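Local coordinates for Lin1909 protein (Listeria innocua, PDB 3FIJ) that binds manganese and may hydrolyse gamma-glutamyl-gamma-aminobutyrate or a related gamma-glutamyl compound, at residues Gln38-Phe43 against Ala235-Ser240; Gly64-Gly69 against Gln231-Leu236; Ala99-Ala104 against Asn122-Gly127; Leu47-Pro52 against Ala88-Arg93; Phe43-Pro48 against Ile59-Gly64. One frame throughout, in Å; residues are numbered along the deposited sequence.

Contact 1: residues Gln38-Phe43 against Ala235-Ser240; sequences QKVGGF and ALVDES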
# COMPACT_ATOMS: atom_id res chain seq x y z
N GLN A 38 -16.77 -31.22 -2.34
CA GLN A 38 -17.34 -31.65 -1.07
C GLN A 38 -18.86 -31.49 -1.03
O GLN A 38 -19.55 -32.36 -0.50
CB GLN A 38 -16.70 -30.89 0.09
CG GLN A 38 -15.31 -31.41 0.44
CD GLN A 38 -14.58 -30.51 1.42
OE1 GLN A 38 -13.52 -30.87 1.94
NE2 GLN A 38 -15.13 -29.33 1.67
N LYS A 39 -19.37 -30.41 -1.59
CA LYS A 39 -20.81 -30.18 -1.61
C LYS A 39 -21.50 -31.27 -2.42
O LYS A 39 -22.61 -31.67 -2.12
CB LYS A 39 -21.12 -28.81 -2.22
CG LYS A 39 -22.54 -28.66 -2.79
CD LYS A 39 -23.63 -28.78 -1.72
CE LYS A 39 -24.22 -27.43 -1.36
NZ LYS A 39 -24.86 -26.75 -2.52
N VAL A 40 -20.81 -31.77 -3.44
CA VAL A 40 -21.38 -32.78 -4.32
C VAL A 40 -21.20 -34.26 -3.94
O VAL A 40 -21.73 -35.14 -4.61
CB VAL A 40 -20.87 -32.48 -5.76
CG1 VAL A 40 -20.49 -33.74 -6.48
CG2 VAL A 40 -21.94 -31.72 -6.51
N GLY A 41 -20.46 -34.53 -2.87
CA GLY A 41 -20.32 -35.91 -2.44
C GLY A 41 -19.01 -36.62 -2.72
O GLY A 41 -18.89 -37.82 -2.50
N GLY A 42 -18.02 -35.88 -3.21
CA GLY A 42 -16.74 -36.51 -3.49
C GLY A 42 -15.74 -36.17 -2.42
O GLY A 42 -15.93 -35.20 -1.70
N PHE A 43 -14.68 -36.96 -2.29
CA PHE A 43 -13.66 -36.66 -1.30
C PHE A 43 -12.50 -36.09 -2.08
O PHE A 43 -11.82 -36.80 -2.81
CB PHE A 43 -13.19 -37.91 -0.54
CG PHE A 43 -12.15 -37.61 0.51
CD1 PHE A 43 -12.52 -37.00 1.71
CD2 PHE A 43 -10.81 -37.92 0.31
CE1 PHE A 43 -11.57 -36.70 2.68
CE2 PHE A 43 -9.85 -37.62 1.28
CZ PHE A 43 -10.23 -37.01 2.47
N ALA A 235 -21.88 -34.20 -11.94
CA ALA A 235 -21.66 -35.13 -13.05
C ALA A 235 -20.27 -35.77 -12.94
O ALA A 235 -20.13 -36.98 -13.09
CB ALA A 235 -21.80 -34.39 -14.37
N LEU A 236 -19.25 -34.97 -12.66
CA LEU A 236 -17.90 -35.51 -12.52
C LEU A 236 -17.86 -36.58 -11.43
O LEU A 236 -17.29 -37.65 -11.62
CB LEU A 236 -16.91 -34.40 -12.16
CG LEU A 236 -15.53 -34.95 -11.76
CD1 LEU A 236 -14.88 -35.66 -12.95
CD2 LEU A 236 -14.65 -33.81 -11.26
N VAL A 237 -18.47 -36.29 -10.29
CA VAL A 237 -18.49 -37.24 -9.19
C VAL A 237 -19.35 -38.46 -9.51
O VAL A 237 -18.97 -39.59 -9.20
CB VAL A 237 -18.99 -36.58 -7.88
CG1 VAL A 237 -19.28 -37.64 -6.82
CG2 VAL A 237 -17.93 -35.60 -7.36
N ASP A 238 -20.51 -38.24 -10.14
CA ASP A 238 -21.38 -39.35 -10.52
C ASP A 238 -20.63 -40.29 -11.45
O ASP A 238 -20.65 -41.51 -11.29
CB ASP A 238 -22.64 -38.86 -11.24
CG ASP A 238 -23.62 -38.19 -10.30
OD1 ASP A 238 -23.51 -38.42 -9.08
OD2 ASP A 238 -24.51 -37.46 -10.79
N GLU A 239 -19.98 -39.69 -12.44
CA GLU A 239 -19.23 -40.44 -13.43
C GLU A 239 -18.03 -41.15 -12.80
O GLU A 239 -17.78 -42.32 -13.09
CB GLU A 239 -18.78 -39.50 -14.54
CG GLU A 239 -18.84 -40.10 -15.94
CD GLU A 239 -20.25 -40.48 -16.38
OE1 GLU A 239 -21.20 -39.72 -16.12
OE2 GLU A 239 -20.40 -41.55 -17.01
N SER A 240 -17.29 -40.47 -11.93
CA SER A 240 -16.14 -41.13 -11.32
C SER A 240 -16.64 -42.26 -10.43
O SER A 240 -15.88 -43.17 -10.10
CB SER A 240 -15.29 -40.13 -10.52
OG SER A 240 -15.94 -39.71 -9.35
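V40 and V237 reach across from two neighbouring helices and pass side by side, pointing opposite ways, flank against flank. From V40 the methyl CG1 does the touching: it sits 3.3 Å from CG2 of V237, closer than two methyls normally come. The same V40 CG1 is 3.5 Å from V237 CB, lodged in the angle between the branch point and that methyl. The modelled V40 torsion, chi1 138°, lies well off a staggered position, which suggests either strain here or some doubt about where its methyls are placed. V237 is relaxed by comparison, with CG1 opposite its own backbone N at chi1 168° and CG2 facing V40. The two helices belong to the layer that covers one face of the parallel part of the sheet. Helix 31-40 makes the beta-alpha-beta crossover from strand 6-10 to strand 43-47, and helix 227-241 is the C-terminal helix of the fold. Helix 31-40 ends here in a Schellman motif at G41, which has a positive phi of 105°. The chain then passes beside V237, with G42 CA 4.1 Å from V237 CG2. Behind V237, its carbonyl O accepts a bond of 3.0 Å from S240 OG. Two turns before V237 on the C-terminal helix, E230 touches V40 and forms a salt bridge with K39.

Contact 2: residues Gly64-Gly69 against Gln231-Leu236; sequences GLLLTG and QLFQAL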
# COMPACT_ATOMS: atom_id res chain seq x y z
N GLY A 64 -11.42 -39.69 -10.01
CA GLY A 64 -11.72 -38.66 -11.00
C GLY A 64 -10.70 -37.55 -10.92
O GLY A 64 -10.12 -37.31 -9.86
N LEU A 65 -10.47 -36.86 -12.05
CA LEU A 65 -9.50 -35.77 -12.13
C LEU A 65 -10.11 -34.40 -12.46
O LEU A 65 -10.77 -34.23 -13.48
CB LEU A 65 -8.44 -36.12 -13.18
CG LEU A 65 -7.43 -35.04 -13.58
CD1 LEU A 65 -6.53 -34.71 -12.38
CD2 LEU A 65 -6.61 -35.53 -14.76
N LEU A 66 -9.88 -33.43 -11.58
CA LEU A 66 -10.39 -32.07 -11.78
C LEU A 66 -9.23 -31.09 -12.02
O LEU A 66 -8.42 -30.84 -11.13
CB LEU A 66 -11.20 -31.63 -10.55
CG LEU A 66 -11.73 -30.18 -10.55
CD1 LEU A 66 -12.67 -29.96 -11.73
CD2 LEU A 66 -12.46 -29.91 -9.24
N LEU A 67 -9.15 -30.54 -13.23
CA LEU A 67 -8.10 -29.59 -13.57
C LEU A 67 -8.60 -28.17 -13.32
O LEU A 67 -9.65 -27.77 -13.83
CB LEU A 67 -7.68 -29.75 -15.03
CG LEU A 67 -6.85 -31.02 -15.31
CD1 LEU A 67 -6.70 -31.26 -16.80
CD2 LEU A 67 -5.48 -30.85 -14.66
N THR A 68 -7.84 -27.41 -12.54
CA THR A 68 -8.20 -26.06 -12.16
C THR A 68 -7.59 -24.94 -12.99
O THR A 68 -6.75 -25.17 -13.87
CB THR A 68 -7.84 -25.79 -10.70
OG1 THR A 68 -6.41 -25.85 -10.55
CG2 THR A 68 -8.49 -26.83 -9.78
N GLY A 69 -8.03 -23.73 -12.68
CA GLY A 69 -7.55 -22.55 -13.37
C GLY A 69 -6.12 -22.27 -12.96
O GLY A 69 -5.50 -23.04 -12.22
N GLN A 231 -24.35 -28.86 -10.85
CA GLN A 231 -24.56 -30.09 -11.59
C GLN A 231 -23.30 -30.54 -12.33
O GLN A 231 -23.05 -31.74 -12.49
CB GLN A 231 -25.69 -29.91 -12.61
CG GLN A 231 -27.08 -29.85 -12.03
CD GLN A 231 -28.13 -29.82 -13.12
OE1 GLN A 231 -28.17 -30.71 -14.00
NE2 GLN A 231 -28.98 -28.80 -13.10
N LEU A 232 -22.51 -29.58 -12.79
CA LEU A 232 -21.28 -29.91 -13.49
C LEU A 232 -20.38 -30.75 -12.60
O LEU A 232 -19.89 -31.80 -12.99
CB LEU A 232 -20.56 -28.64 -13.95
CG LEU A 232 -21.01 -28.08 -15.30
CD1 LEU A 232 -22.54 -28.05 -15.37
CD2 LEU A 232 -20.42 -26.71 -15.53
N PHE A 233 -20.17 -30.28 -11.37
CA PHE A 233 -19.31 -31.03 -10.46
C PHE A 233 -19.99 -32.35 -10.06
O PHE A 233 -19.31 -33.35 -9.81
CB PHE A 233 -18.99 -30.21 -9.22
CG PHE A 233 -18.25 -28.93 -9.51
CD1 PHE A 233 -18.95 -27.74 -9.68
CD2 PHE A 233 -16.86 -28.93 -9.63
CE1 PHE A 233 -18.27 -26.56 -9.97
CE2 PHE A 233 -16.18 -27.75 -9.92
CZ PHE A 233 -16.89 -26.57 -10.09
N GLN A 234 -21.32 -32.33 -9.99
CA GLN A 234 -22.08 -33.53 -9.62
C GLN A 234 -21.83 -34.60 -10.67
O GLN A 234 -21.59 -35.77 -10.33
CB GLN A 234 -23.58 -33.21 -9.55
CG GLN A 234 -24.43 -34.38 -9.05
CD GLN A 234 -24.03 -34.83 -7.65
OE1 GLN A 234 -24.16 -34.08 -6.68
NE2 GLN A 234 -23.54 -36.06 -7.55
N ALA A 235 -21.88 -34.20 -11.94
CA ALA A 235 -21.66 -35.13 -13.05
C ALA A 235 -20.27 -35.77 -12.94
O ALA A 235 -20.13 -36.98 -13.09
CB ALA A 235 -21.80 -34.39 -14.37
N LEU A 236 -19.25 -34.97 -12.66
CA LEU A 236 -17.90 -35.51 -12.52
C LEU A 236 -17.86 -36.58 -11.43
O LEU A 236 -17.29 -37.65 -11.62
CB LEU A 236 -16.91 -34.40 -12.16
CG LEU A 236 -15.53 -34.95 -11.76
CD1 LEU A 236 -14.88 -35.66 -12.95
CD2 LEU A 236 -14.65 -33.81 -11.26
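A235 N donates to Q231 O over 2.8 Å, a backbone bond of the helical turn that holds F233 and L236 over L66. This is one face of an alpha/beta sandwich of the class I glutamine amidotransferase type: the C-terminal helix lies across the inner parallel strand 64-67, the two segment axes 10.3 Å apart and running at 146° to each other. No hydrogen bond crosses between them, and the side chains that meet are all apolar. L66 and L236 both have CG opposite the backbone N, at chi1 176° and 170°, which sends each side chain from its strand or helix into the layer between them. There the methyl CD2 of L236 comes against the root of the other leucine, 4.1 Å from L66 CB. The remaining branch of L236 reaches back to the strand itself, where CD1 stands 4.4 Å from L65 O. F233 flanks the end of L66 and offers its ring edge, not its face. That ring also stacks edge-to-face with F112 of strand 111-114, and it rests on P219, which sits in sequence between H218 and E220, members with C115 of a probable Cys-His-Glu triad. A36 and I37 of helix 31-40 close in on F233 and L66 respectively. Across the contact, the ring meets its leucine neighbour through F233 CE2, 4.4 Å from L66 CD2 and close to the ring plane.

Contact 3: residues Ala99-Ala104 against Asn122-Gly127; sequences ALVRAA and NVALGG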
# COMPACT_ATOMS: atom_id res chain seq x y z
N ALA A 99 0.98 -35.04 -17.99
CA ALA A 99 1.19 -36.42 -17.55
C ALA A 99 -0.05 -36.95 -16.83
O ALA A 99 -0.37 -38.14 -16.93
CB ALA A 99 2.41 -36.50 -16.63
N LEU A 100 -0.74 -36.08 -16.10
CA LEU A 100 -1.95 -36.49 -15.38
C LEU A 100 -3.09 -36.87 -16.31
O LEU A 100 -3.70 -37.93 -16.13
CB LEU A 100 -2.44 -35.39 -14.42
CG LEU A 100 -1.72 -35.10 -13.09
CD1 LEU A 100 -2.43 -33.96 -12.37
CD2 LEU A 100 -1.71 -36.33 -12.22
N VAL A 101 -3.41 -36.03 -17.30
CA VAL A 101 -4.51 -36.36 -18.20
C VAL A 101 -4.23 -37.64 -18.98
O VAL A 101 -5.13 -38.46 -19.18
CB VAL A 101 -4.87 -35.21 -19.20
CG1 VAL A 101 -4.72 -33.85 -18.52
CG2 VAL A 101 -4.04 -35.30 -20.45
N ARG A 102 -2.98 -37.82 -19.41
CA ARG A 102 -2.62 -39.03 -20.14
C ARG A 102 -2.80 -40.27 -19.26
O ARG A 102 -3.37 -41.28 -19.69
CB ARG A 102 -1.17 -38.93 -20.65
CG ARG A 102 -1.05 -37.91 -21.77
CD ARG A 102 0.38 -37.59 -22.20
NE ARG A 102 0.37 -36.62 -23.29
CZ ARG A 102 1.46 -36.08 -23.85
NH1 ARG A 102 2.67 -36.43 -23.42
NH2 ARG A 102 1.32 -35.20 -24.83
N ALA A 103 -2.34 -40.19 -18.01
CA ALA A 103 -2.49 -41.30 -17.09
C ALA A 103 -3.97 -41.52 -16.77
O ALA A 103 -4.40 -42.66 -16.60
CB ALA A 103 -1.71 -41.03 -15.80
N ALA A 104 -4.74 -40.43 -16.69
CA ALA A 104 -6.17 -40.49 -16.41
C ALA A 104 -6.92 -41.10 -17.59
O ALA A 104 -7.86 -41.88 -17.42
CB ALA A 104 -6.71 -39.09 -16.12
N ASN A 122 -6.47 -29.44 -24.30
CA ASN A 122 -6.33 -29.19 -25.72
C ASN A 122 -4.86 -29.28 -26.17
O ASN A 122 -4.53 -29.94 -27.15
CB ASN A 122 -6.93 -27.82 -26.06
CG ASN A 122 -7.10 -27.60 -27.55
OD1 ASN A 122 -6.38 -26.80 -28.16
ND2 ASN A 122 -8.04 -28.32 -28.15
N VAL A 123 -3.97 -28.61 -25.43
CA VAL A 123 -2.55 -28.62 -25.73
C VAL A 123 -1.96 -30.02 -25.59
O VAL A 123 -1.26 -30.51 -26.48
CB VAL A 123 -1.77 -27.66 -24.79
CG1 VAL A 123 -0.25 -27.80 -25.03
CG2 VAL A 123 -2.22 -26.21 -25.03
N ALA A 124 -2.25 -30.67 -24.47
CA ALA A 124 -1.74 -32.02 -24.21
C ALA A 124 -1.96 -32.97 -25.37
O ALA A 124 -1.09 -33.80 -25.66
CB ALA A 124 -2.38 -32.59 -22.96
N LEU A 125 -3.10 -32.84 -26.03
CA LEU A 125 -3.44 -33.72 -27.15
C LEU A 125 -3.16 -33.17 -28.56
O LEU A 125 -3.65 -33.72 -29.54
CB LEU A 125 -4.91 -34.16 -27.03
CG LEU A 125 -5.26 -35.23 -25.98
CD1 LEU A 125 -4.58 -36.53 -26.36
CD2 LEU A 125 -4.80 -34.80 -24.59
N GLY A 126 -2.40 -32.09 -28.65
CA GLY A 126 -2.05 -31.56 -29.95
C GLY A 126 -2.72 -30.30 -30.47
O GLY A 126 -2.57 -29.99 -31.65
N GLY A 127 -3.46 -29.58 -29.63
CA GLY A 127 -4.12 -28.37 -30.09
C GLY A 127 -3.25 -27.15 -29.85
O GLY A 127 -2.11 -27.29 -29.41
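R102 NH2 donates to the carbonyl oxygen of A124 over 2.9 Å, a nearly straight bond with an N-H...O angle of 160°. The link joins helix 91-106 to the C-terminal end of helix 116-124, two helices lying side by side on one face of the sheet in this alpha/beta fold. The oxygen sits at the edge of the guanidinium and nearly in its plane, while the donor in turn lies in the plane of the carbonyl. The arginine spans the gap with a chain extended from CG to NE, which leaves the guanidinium alone to meet the other helix. Deeper in, V101 supplies the apolar half of the contact through one methyl. With chi1 -37°, CG1 lies opposite the carbonyl carbon and CG2 falls between the backbone N and that carbon; V101 CG2 packs 4.0 Å from A124 CB. The same V101 CG2 is 4.2 Å from L125 CD2. On its inner side V101 rests on L67 of strand 64-67, which ties this helix to the sheet. The acceptor belongs to the last helical residue, at the C-terminal end of the helix, where the dipole would favour a positive group. What shapes this end is a Schellman motif, with G126 in its positive-phi position. Its two closing bonds run from G126 N to V123 O, 2.9 Å, and from G127 N to N122 O, 2.7 Å.

Contact 4: residues Leu47-Pro52 against Ala88-Arg93; sequences LPIDDP and AYFPPR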
# COMPACT_ATOMS: atom_id res chain seq x y z
N LEU A 47 -3.55 -32.37 -5.47
CA LEU A 47 -2.34 -32.98 -6.01
C LEU A 47 -1.32 -31.88 -6.24
O LEU A 47 -1.47 -31.06 -7.15
CB LEU A 47 -2.63 -33.68 -7.33
CG LEU A 47 -3.59 -34.87 -7.23
CD1 LEU A 47 -3.94 -35.37 -8.62
CD2 LEU A 47 -2.95 -35.97 -6.41
N PRO A 48 -0.28 -31.80 -5.39
CA PRO A 48 0.69 -30.74 -5.64
C PRO A 48 1.44 -31.02 -6.94
O PRO A 48 1.34 -32.10 -7.52
CB PRO A 48 1.60 -30.81 -4.40
CG PRO A 48 1.53 -32.24 -4.01
CD PRO A 48 0.06 -32.54 -4.16
N ILE A 49 2.17 -30.03 -7.41
CA ILE A 49 2.93 -30.23 -8.63
C ILE A 49 4.05 -31.22 -8.31
O ILE A 49 4.72 -31.10 -7.29
CB ILE A 49 3.50 -28.91 -9.14
CG1 ILE A 49 2.36 -28.04 -9.67
CG2 ILE A 49 4.53 -29.16 -10.25
CD1 ILE A 49 2.75 -26.60 -9.88
N ASP A 50 4.23 -32.22 -9.17
CA ASP A 50 5.27 -33.20 -8.95
C ASP A 50 5.86 -33.64 -10.28
O ASP A 50 5.42 -33.19 -11.34
CB ASP A 50 4.70 -34.41 -8.19
CG ASP A 50 5.78 -35.22 -7.48
OD1 ASP A 50 5.43 -35.94 -6.52
OD2 ASP A 50 6.96 -35.15 -7.88
N ASP A 51 6.86 -34.50 -10.22
CA ASP A 51 7.52 -35.00 -11.43
C ASP A 51 6.57 -35.85 -12.28
O ASP A 51 5.89 -36.73 -11.77
CB ASP A 51 8.74 -35.82 -11.03
CG ASP A 51 9.63 -36.13 -12.21
OD1 ASP A 51 10.36 -35.23 -12.65
OD2 ASP A 51 9.57 -37.28 -12.69
N PRO A 52 6.51 -35.59 -13.60
CA PRO A 52 5.65 -36.32 -14.55
C PRO A 52 5.59 -37.82 -14.30
O PRO A 52 4.52 -38.43 -14.36
CB PRO A 52 6.27 -35.99 -15.90
CG PRO A 52 6.73 -34.58 -15.71
CD PRO A 52 7.36 -34.61 -14.32
N ALA A 88 2.23 -14.91 -17.42
CA ALA A 88 3.17 -15.79 -16.73
C ALA A 88 2.76 -17.26 -16.92
O ALA A 88 1.58 -17.58 -16.99
CB ALA A 88 3.21 -15.45 -15.24
N TYR A 89 3.75 -18.13 -17.00
CA TYR A 89 3.51 -19.55 -17.15
C TYR A 89 4.53 -20.28 -16.28
O TYR A 89 5.52 -19.69 -15.86
CB TYR A 89 3.60 -19.97 -18.62
CG TYR A 89 4.78 -19.41 -19.40
CD1 TYR A 89 5.99 -20.10 -19.46
CD2 TYR A 89 4.67 -18.21 -20.10
CE1 TYR A 89 7.06 -19.61 -20.21
CE2 TYR A 89 5.73 -17.71 -20.85
CZ TYR A 89 6.93 -18.41 -20.90
OH TYR A 89 7.99 -17.91 -21.64
N PHE A 90 4.27 -21.55 -15.98
CA PHE A 90 5.16 -22.33 -15.13
C PHE A 90 5.24 -23.76 -15.68
O PHE A 90 4.44 -24.63 -15.33
CB PHE A 90 4.61 -22.31 -13.70
CG PHE A 90 5.53 -22.92 -12.68
CD1 PHE A 90 5.24 -24.15 -12.10
CD2 PHE A 90 6.71 -22.27 -12.32
CE1 PHE A 90 6.10 -24.73 -11.17
CE2 PHE A 90 7.58 -22.84 -11.40
CZ PHE A 90 7.27 -24.07 -10.82
N PRO A 91 6.23 -24.03 -16.55
CA PRO A 91 6.47 -25.33 -17.20
C PRO A 91 6.23 -26.60 -16.38
O PRO A 91 5.59 -27.54 -16.86
CB PRO A 91 7.91 -25.21 -17.68
CG PRO A 91 8.01 -23.75 -18.03
CD PRO A 91 7.34 -23.10 -16.84
N PRO A 92 6.74 -26.66 -15.14
CA PRO A 92 6.54 -27.86 -14.32
C PRO A 92 5.07 -28.24 -14.06
O PRO A 92 4.74 -29.43 -14.01
CB PRO A 92 7.30 -27.52 -13.04
CG PRO A 92 8.43 -26.67 -13.54
CD PRO A 92 7.71 -25.74 -14.51
N ARG A 93 4.19 -27.26 -13.92
CA ARG A 93 2.79 -27.59 -13.69
C ARG A 93 2.21 -28.21 -14.96
O ARG A 93 1.57 -29.26 -14.92
CB ARG A 93 1.95 -26.36 -13.32
CG ARG A 93 0.68 -26.74 -12.55
CD ARG A 93 -0.64 -26.36 -13.24
NE ARG A 93 -1.25 -25.19 -12.61
CZ ARG A 93 -2.53 -25.07 -12.26
NH1 ARG A 93 -3.40 -26.06 -12.46
NH2 ARG A 93 -2.94 -23.95 -11.68
O HOH W 1 6.51 -31.34 -13.17
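I49 fixes a surface loop to the start of a helix: the chain leaving strand 43-47, the outermost of the sheet within this chain, lies against the first turn of helix 91-106, mostly through this one isoleucine. Its two branches go to different places. The long one, with CG1 opposite the carbonyl carbon at chi1 -70°, runs to the aliphatic part of R93 and crosses that side chain at about a right angle, CD1 being 3.4 Å from R93 CG. The terminal methyl also comes near the ring of F90, with I49 CD1 4.0 Å from F90 CE1. The short branch, CG2, lies 3.8 Å from P92 O. R93 can serve as an apolar surface here because its chain bends at chi2 and chi3 and carries the guanidinium elsewhere, to a salt bridge with E97 and a hydrogen bond to G69 O. A water adds a polar tie, donating to D50 O at 2.8 Å and to P92 O at 2.7 Å. The ring of F90 is covered on one face by P92, two residues on, with CD 3.7 Å above the plane over the ring centre, and it also packs on L151 of a third subunit. F90 holds the N-cap position and P91 and P92 follow it, which is typical of a helix start: a proline there has no N-H to leave without a partner, and R93 N closes the first turn back onto F90 O.

Contact 5: residues Phe43-Pro48 against Ile59-Gly64; sequences FPIALP and ISLVDG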
# COMPACT_ATOMS: atom_id res chain seq x y z
N PHE A 43 -14.68 -36.96 -2.29
CA PHE A 43 -13.66 -36.66 -1.30
C PHE A 43 -12.50 -36.09 -2.08
O PHE A 43 -11.82 -36.80 -2.81
CB PHE A 43 -13.19 -37.91 -0.54
CG PHE A 43 -12.15 -37.61 0.51
CD1 PHE A 43 -12.52 -37.00 1.71
CD2 PHE A 43 -10.81 -37.92 0.31
CE1 PHE A 43 -11.57 -36.70 2.68
CE2 PHE A 43 -9.85 -37.62 1.28
CZ PHE A 43 -10.23 -37.01 2.47
N PRO A 44 -12.26 -34.79 -1.94
CA PRO A 44 -11.14 -34.24 -2.71
C PRO A 44 -9.79 -34.32 -2.01
O PRO A 44 -9.71 -34.39 -0.78
CB PRO A 44 -11.58 -32.80 -2.95
CG PRO A 44 -12.23 -32.46 -1.66
CD PRO A 44 -13.08 -33.71 -1.37
N ILE A 45 -8.74 -34.33 -2.82
CA ILE A 45 -7.36 -34.30 -2.33
C ILE A 45 -6.66 -33.41 -3.34
O ILE A 45 -6.92 -33.49 -4.55
CB ILE A 45 -6.64 -35.67 -2.30
CG1 ILE A 45 -6.61 -36.31 -3.69
CG2 ILE A 45 -7.26 -36.56 -1.24
CD1 ILE A 45 -5.70 -37.52 -3.78
N ALA A 46 -5.80 -32.53 -2.85
CA ALA A 46 -5.08 -31.64 -3.74
C ALA A 46 -3.79 -32.33 -4.17
O ALA A 46 -3.05 -32.85 -3.33
CB ALA A 46 -4.77 -30.33 -3.04
N LEU A 47 -3.55 -32.37 -5.47
CA LEU A 47 -2.34 -32.98 -6.01
C LEU A 47 -1.32 -31.88 -6.24
O LEU A 47 -1.47 -31.06 -7.15
CB LEU A 47 -2.63 -33.68 -7.33
CG LEU A 47 -3.59 -34.87 -7.23
CD1 LEU A 47 -3.94 -35.37 -8.62
CD2 LEU A 47 -2.95 -35.97 -6.41
N PRO A 48 -0.28 -31.80 -5.39
CA PRO A 48 0.69 -30.74 -5.64
C PRO A 48 1.44 -31.02 -6.94
O PRO A 48 1.34 -32.10 -7.52
CB PRO A 48 1.60 -30.81 -4.40
CG PRO A 48 1.53 -32.24 -4.01
CD PRO A 48 0.06 -32.54 -4.16
N ILE A 59 -2.90 -40.70 -10.29
CA ILE A 59 -4.22 -41.12 -10.75
C ILE A 59 -4.66 -42.43 -10.11
O ILE A 59 -5.85 -42.68 -9.94
CB ILE A 59 -4.26 -41.25 -12.31
CG1 ILE A 59 -4.35 -39.87 -12.94
CG2 ILE A 59 -5.47 -42.06 -12.75
CD1 ILE A 59 -3.12 -39.04 -12.74
N SER A 60 -3.71 -43.27 -9.73
CA SER A 60 -4.07 -44.54 -9.12
C SER A 60 -4.89 -44.35 -7.84
O SER A 60 -5.78 -45.16 -7.57
CB SER A 60 -2.83 -45.39 -8.81
OG SER A 60 -2.04 -44.85 -7.76
N LEU A 61 -4.64 -43.31 -7.06
CA LEU A 61 -5.43 -43.18 -5.85
C LEU A 61 -6.67 -42.30 -5.91
O LEU A 61 -7.32 -42.06 -4.90
CB LEU A 61 -4.56 -42.79 -4.63
CG LEU A 61 -3.60 -41.61 -4.59
CD1 LEU A 61 -2.24 -42.03 -5.07
CD2 LEU A 61 -4.17 -40.48 -5.41
N VAL A 62 -7.02 -41.82 -7.10
CA VAL A 62 -8.23 -41.01 -7.24
C VAL A 62 -9.18 -41.70 -8.21
O VAL A 62 -8.76 -42.56 -9.00
CB VAL A 62 -7.93 -39.58 -7.79
CG1 VAL A 62 -6.72 -38.99 -7.07
CG2 VAL A 62 -7.71 -39.62 -9.29
N ASP A 63 -10.45 -41.33 -8.17
CA ASP A 63 -11.45 -41.92 -9.07
C ASP A 63 -11.83 -40.94 -10.17
O ASP A 63 -12.47 -41.33 -11.14
CB ASP A 63 -12.70 -42.32 -8.29
CG ASP A 63 -12.39 -43.32 -7.18
OD1 ASP A 63 -11.91 -44.43 -7.52
OD2 ASP A 63 -12.62 -42.99 -5.99
N GLY A 64 -11.42 -39.69 -10.01
CA GLY A 64 -11.72 -38.66 -11.00
C GLY A 64 -10.70 -37.55 -10.92
O GLY A 64 -10.12 -37.31 -9.86
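I45 has CG1 tucked between its backbone N and carbonyl carbon, chi1 58°, and from there the chain extends at chi2 169°, carrying CD1 clear of the strand. L61 adopts the same kind of first torsion, chi1 53°, which turns its forked end toward that methyl. The result is a three-way meeting of methyls in which I45 CD1 does all the touching on the strand side. L61 CD2 approaches it to 3.7 Å. V62 CG1 closes in on the same I45 CD1, also at 3.7 Å, and both side chains meet the isoleucine at a slant. In the fold this is the inside of a beta-alpha-beta unit: strand 43-47 at the edge of the sheet within the chain, helix 55-60 over the sheet face, then strand 64-67, with strand 6-10 running between the two. L61 and V62 belong to the short turn that brings the chain from the helix back to the sheet. That turn is held by V62 N to I59 O, 3.2 Å, and the ammonium of K109 binds both I59 O and V62 O. V62 also leans on V6 of the middle strand. Along the edge, A46 makes backbone hydrogen bonds to a second subunit, with A46 of that copy packed against it.

All five contacts belong to the parallel half of the mixed sheet and the helices on its two faces. Contacts 1 and 2, with centres about 8 Å apart, share helix 227-241 on one face; contact 3 lies on the other, where V101 and A104 pack against L67 and L65 of contact 2's strand. Contacts 3 and 4 both use helix 91-106, with centres about 14 Å apart. Contact 5 closes first along the chain and contact 4 starts from the same residues; contacts 3, 4 and 5 are all nested inside the loop closed by contact 1, so the C-terminal helix returns to the N-terminal part of the fold. Contacts 1, 4 and 5 also touch a second subunit, and contact 4 a third.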